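Local coordinates for protein GlcNAc Inducible Gene 2, GIG2 (Candida albicans, PDB 6AKZ) that binds iron(III) and is probably a metal-dependent oxygenase of the DUF1479 family within the cupin clan, encoded by a GlcNAc-inducible gene, at residues 12-23 and 306-317. Sequence-based numbering, arbitrary orientation.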
loop_
_atom_site.group_PDB
_atom_site.type_symbol
_atom_site.label_atom_id
_atom_site.label_comp_id
_atom_site.label_asym_id
_atom_site.label_seq_id
_atom_site.Cartn_x
_atom_site.Cartn_y
_atom_site.Cartn_z
ATOM N N PRO A 12 12.985 -3.328 -23.137
ATOM C CA PRO A 12 11.644 -2.860 -22.782
ATOM C C PRO A 12 11.021 -2.053 -23.921
ATOM O O PRO A 12 11.751 -1.341 -24.607
ATOM C CB PRO A 12 11.880 -1.955 -21.524
ATOM C CG PRO A 12 13.326 -2.097 -21.148
ATOM C CD PRO A 12 14.031 -2.618 -22.381
ATOM N N PRO A 13 9.685 -2.152 -24.113
ATOM C CA PRO A 13 9.049 -1.368 -25.147
ATOM C C PRO A 13 9.143 0.127 -24.908
ATOM O O PRO A 13 9.390 0.604 -23.789
ATOM C CB PRO A 13 7.589 -1.860 -25.158
ATOM C CG PRO A 13 7.369 -2.450 -23.832
ATOM C CD PRO A 13 8.716 -2.973 -23.379
ATOM N N ASP A 14 9.003 0.866 -25.998
ATOM C CA ASP A 14 8.883 2.296 -25.928
ATOM C C ASP A 14 7.437 2.600 -25.506
ATOM O O ASP A 14 6.502 1.862 -25.874
ATOM C CB ASP A 14 9.190 2.939 -27.297
ATOM C CG ASP A 14 10.686 3.141 -27.565
ATOM O OD1 ASP A 14 11.552 2.964 -26.674
ATOM O OD2 ASP A 14 11.009 3.559 -28.696
ATOM N N LEU A 15 7.263 3.628 -24.672
ATOM C CA LEU A 15 5.948 4.250 -24.483
ATOM C C LEU A 15 5.853 5.357 -25.543
ATOM O O LEU A 15 6.788 5.546 -26.301
ATOM C CB LEU A 15 5.829 4.855 -23.063
ATOM C CG LEU A 15 5.923 3.865 -21.871
ATOM C CD1 LEU A 15 5.925 4.661 -20.573
ATOM C CD2 LEU A 15 4.749 2.908 -21.885
ATOM N N ASP A 16 4.780 6.137 -25.552
ATOM C CA ASP A 16 4.782 7.406 -26.336
ATOM C C ASP A 16 6.028 8.296 -26.071
ATOM O O ASP A 16 6.552 8.275 -24.941
ATOM C CB ASP A 16 3.505 8.185 -26.048
ATOM C CG ASP A 16 3.405 9.444 -26.883
ATOM O OD1 ASP A 16 3.983 10.496 -26.486
ATOM O OD2 ASP A 16 2.761 9.350 -27.952
ATOM N N PHE A 17 6.529 9.069 -27.077
ATOM C CA PHE A 17 7.826 9.839 -26.888
ATOM C C PHE A 17 7.722 11.042 -25.931
ATOM O O PHE A 17 8.744 11.608 -25.463
ATOM C CB PHE A 17 8.479 10.271 -28.235
ATOM C CG PHE A 17 7.872 11.544 -28.829
ATOM C CD1 PHE A 17 6.698 11.500 -29.563
ATOM C CD2 PHE A 17 8.428 12.783 -28.543
ATOM C CE1 PHE A 17 6.139 12.672 -30.068
ATOM C CE2 PHE A 17 7.853 13.958 -29.026
ATOM C CZ PHE A 17 6.722 13.898 -29.804
ATOM N N ARG A 18 6.489 11.437 -25.585
ATOM C CA ARG A 18 6.300 12.369 -24.443
ATOM C C ARG A 18 7.041 11.961 -23.183
ATOM O O ARG A 18 7.520 12.841 -22.442
ATOM C CB ARG A 18 4.814 12.643 -24.129
ATOM C CG ARG A 18 4.013 11.581 -23.418
ATOM C CD ARG A 18 2.535 11.896 -23.610
ATOM N NE ARG A 18 1.698 10.852 -23.086
ATOM C CZ ARG A 18 1.452 10.678 -21.781
ATOM N NH1 ARG A 18 1.986 11.494 -20.876
ATOM N NH2 ARG A 18 0.684 9.673 -21.379
ATOM N N PHE A 19 7.251 10.653 -23.008
ATOM C CA PHE A 19 7.918 10.161 -21.795
ATOM C C PHE A 19 9.364 10.551 -21.728
ATOM O O PHE A 19 9.998 10.588 -20.664
ATOM C CB PHE A 19 7.605 8.672 -21.604
ATOM C CG PHE A 19 6.181 8.429 -21.102
ATOM C CD1 PHE A 19 5.874 8.599 -19.743
ATOM C CD2 PHE A 19 5.162 8.085 -21.960
ATOM C CE1 PHE A 19 4.565 8.456 -19.294
ATOM C CE2 PHE A 19 3.856 7.902 -21.519
ATOM C CZ PHE A 19 3.567 8.059 -20.172
ATOM N N THR A 20 9.931 10.896 -22.893
ATOM C CA THR A 20 11.261 11.462 -22.913
ATOM C C THR A 20 11.371 12.782 -22.169
ATOM O O THR A 20 12.370 13.039 -21.475
ATOM C CB THR A 20 11.757 11.543 -24.381
ATOM O OG1 THR A 20 11.821 10.187 -24.881
ATOM C CG2 THR A 20 13.096 12.235 -24.467
ATOM N N GLY A 21 10.351 13.612 -22.296
ATOM C CA GLY A 21 10.320 14.911 -21.650
ATOM C C GLY A 21 10.073 14.746 -20.155
ATOM O O GLY A 21 10.595 15.520 -19.399
ATOM N N ILE A 22 9.355 13.678 -19.773
ATOM C CA ILE A 22 9.259 13.244 -18.349
ATOM C C ILE A 22 10.677 12.977 -17.789
ATOM O O ILE A 22 11.055 13.490 -16.753
ATOM C CB ILE A 22 8.414 11.988 -18.158
ATOM C CG1 ILE A 22 6.986 12.092 -18.755
ATOM C CG2 ILE A 22 8.370 11.603 -16.685
ATOM C CD1 ILE A 22 6.113 13.164 -18.216
ATOM N N LYS A 23 11.499 12.219 -18.511
ATOM C CA LYS A 23 12.847 11.985 -18.036
ATOM C C LYS A 23 13.632 13.259 -17.880
ATOM O O LYS A 23 14.355 13.450 -16.918
ATOM C CB LYS A 23 13.598 11.006 -18.952
ATOM C CG LYS A 23 13.034 9.614 -19.048
ATOM C CD LYS A 23 13.982 8.736 -19.853
ATOM C CE LYS A 23 13.701 7.267 -19.672
ATOM N NZ LYS A 23 14.835 6.476 -20.311
ATOM N N ASP A 306 20.569 7.030 -19.583
ATOM C CA ASP A 306 19.736 7.151 -20.751
ATOM C C ASP A 306 18.666 8.217 -20.448
ATOM O O ASP A 306 17.645 7.920 -19.788
ATOM C CB ASP A 306 19.007 5.834 -21.096
ATOM C CG ASP A 306 17.847 6.039 -22.104
ATOM O OD1 ASP A 306 17.972 6.937 -22.964
ATOM O OD2 ASP A 306 16.794 5.352 -22.031
ATOM N N LEU A 307 18.869 9.430 -20.981
ATOM C CA LEU A 307 17.912 10.491 -20.793
ATOM C C LEU A 307 17.010 10.707 -21.968
ATOM O O LEU A 307 16.222 11.641 -21.954
ATOM C CB LEU A 307 18.642 11.762 -20.417
ATOM C CG LEU A 307 19.241 11.701 -19.004
ATOM C CD1 LEU A 307 20.334 12.734 -18.900
ATOM C CD2 LEU A 307 18.255 11.932 -17.857
ATOM N N ILE A 308 17.038 9.792 -22.938
ATOM C CA ILE A 308 16.366 10.017 -24.214
ATOM C C ILE A 308 15.228 9.053 -24.502
ATOM O O ILE A 308 14.141 9.525 -24.787
ATOM C CB ILE A 308 17.358 9.991 -25.431
ATOM C CG1 ILE A 308 18.597 10.873 -25.182
ATOM C CG2 ILE A 308 16.643 10.409 -26.704
ATOM C CD1 ILE A 308 18.319 12.317 -24.786
ATOM N N THR A 309 15.429 7.730 -24.457
ATOM C CA THR A 309 14.323 6.824 -24.921
ATOM C C THR A 309 13.153 6.924 -23.942
ATOM O O THR A 309 13.411 6.960 -22.748
ATOM C CB THR A 309 14.708 5.328 -24.934
ATOM O OG1 THR A 309 14.681 4.827 -23.580
ATOM C CG2 THR A 309 16.107 5.103 -25.566
ATOM N N PRO A 310 11.906 6.861 -24.418
ATOM C CA PRO A 310 10.752 6.869 -23.529
ATOM C C PRO A 310 10.489 5.469 -22.924
ATOM O O PRO A 310 9.383 4.968 -22.983
ATOM C CB PRO A 310 9.632 7.272 -24.476
ATOM C CG PRO A 310 9.985 6.539 -25.723
ATOM C CD PRO A 310 11.480 6.667 -25.822
ATOM N N LYS A 311 11.505 4.844 -22.361
ATOM C CA LYS A 311 11.352 3.491 -21.780
ATOM C C LYS A 311 11.129 3.673 -20.279
ATOM O O LYS A 311 11.953 4.270 -19.598
ATOM C CB LYS A 311 12.585 2.618 -22.048
ATOM C CG LYS A 311 12.651 2.224 -23.548
ATOM C CD LYS A 311 13.776 1.278 -23.818
ATOM C CE LYS A 311 14.028 1.153 -25.307
ATOM N NZ LYS A 311 12.830 0.678 -26.057
ATOM N N PHE A 312 10.001 3.165 -19.821
ATOM C CA PHE A 312 9.642 3.062 -18.401
ATOM C C PHE A 312 9.271 1.601 -18.158
ATOM O O PHE A 312 8.107 1.186 -18.303
ATOM C CB PHE A 312 8.532 4.054 -18.077
ATOM C CG PHE A 312 9.039 5.428 -17.903
ATOM C CD1 PHE A 312 9.229 6.279 -19.019
ATOM C CD2 PHE A 312 9.442 5.870 -16.665
ATOM C CE1 PHE A 312 9.786 7.539 -18.851
ATOM C CE2 PHE A 312 9.989 7.150 -16.500
ATOM C CZ PHE A 312 10.172 7.981 -17.608
ATOM N N PRO A 313 10.298 0.775 -17.961
ATOM C CA PRO A 313 10.052 -0.655 -17.956
ATOM C C PRO A 313 9.078 -1.143 -16.881
ATOM O O PRO A 313 9.066 -0.594 -15.758
ATOM C CB PRO A 313 11.433 -1.246 -17.743
ATOM C CG PRO A 313 12.427 -0.148 -17.899
ATOM C CD PRO A 313 11.702 1.135 -17.699
ATOM N N GLY A 314 8.228 -2.092 -17.255
ATOM C CA GLY A 314 7.214 -2.655 -16.355
ATOM C C GLY A 314 5.952 -1.813 -16.188
ATOM O O GLY A 314 5.067 -2.187 -15.415
ATOM N N THR A 315 5.826 -0.721 -16.946
ATOM C CA THR A 315 4.687 0.197 -16.794
ATOM C C THR A 315 3.685 0.013 -17.884
ATOM O O THR A 315 4.067 -0.274 -19.028
ATOM C CB THR A 315 5.091 1.696 -16.783
ATOM O OG1 THR A 315 5.625 2.064 -18.052
ATOM C CG2 THR A 315 6.086 2.089 -15.639
ATOM N N VAL A 316 2.418 0.205 -17.531
ATOM C CA VAL A 316 1.310 0.326 -18.489
ATOM C C VAL A 316 0.536 1.541 -18.035
ATOM O O VAL A 316 -0.258 1.430 -17.084
ATOM C CB VAL A 316 0.437 -0.931 -18.493
ATOM C CG1 VAL A 316 -0.736 -0.801 -19.455
ATOM C CG2 VAL A 316 1.302 -2.132 -18.887
ATOM N N PRO A 317 0.809 2.732 -18.649
ATOM C CA PRO A 317 0.119 3.898 -18.179
ATOM C C PRO A 317 -1.381 3.708 -18.141
ATOM O O PRO A 317 -1.917 3.131 -19.068
ATOM C CB PRO A 317 0.523 4.970 -19.188
ATOM C CG PRO A 317 1.878 4.561 -19.592
ATOM C CD PRO A 317 1.785 3.077 -19.680
HETATM O O HOH W 1 8.734 1.063 -21.103
#
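Lys23 reaches from helix 18-26 into the loop 306-317. Its chain runs extended beyond CG, and CG lies 3.6 Å from Phe312 CZ. The ammonium forms a salt bridge with Asp306, NZ to OD2 2.8 Å. It also donates to Thr309 O, 2.9 Å from NZ and in the carbonyl plane, and to Asp306 O and Pro289 O. Lys311 reaches the other way, from the loop to the N-terminal arm. Its chain bends at the last torsion (chi4 -59°), which brings NZ between Pro12 O and Asp14 OD1, each 2.7 Å away. NZ meets Asp14 OD1 from above the carboxylate plane. Next to it, Leu15 N donates to Pro310 O at 3.0 Å, nearly straight (169°). Leu15 CD1 sits over the centre of one face of the Phe19 ring and 3.7 Å from Phe312 CB. Phe19 and Phe312 meet obliquely, their planes at 59°, and Trp201 packs edge-to-face with Phe312. In the second shell, Asp306 OD1 accepts from Ile308 N, an Asx turn, and from Thr309 N, which completes an Asx motif. Thr309 OG1 and Trp292 NE1 donate to Asp306 OD2. A water bridges Pro13 O and Phe312 N. A carboxylate and backbone carbonyls receive each ammonium, which probably offsets the cost of burying its charge.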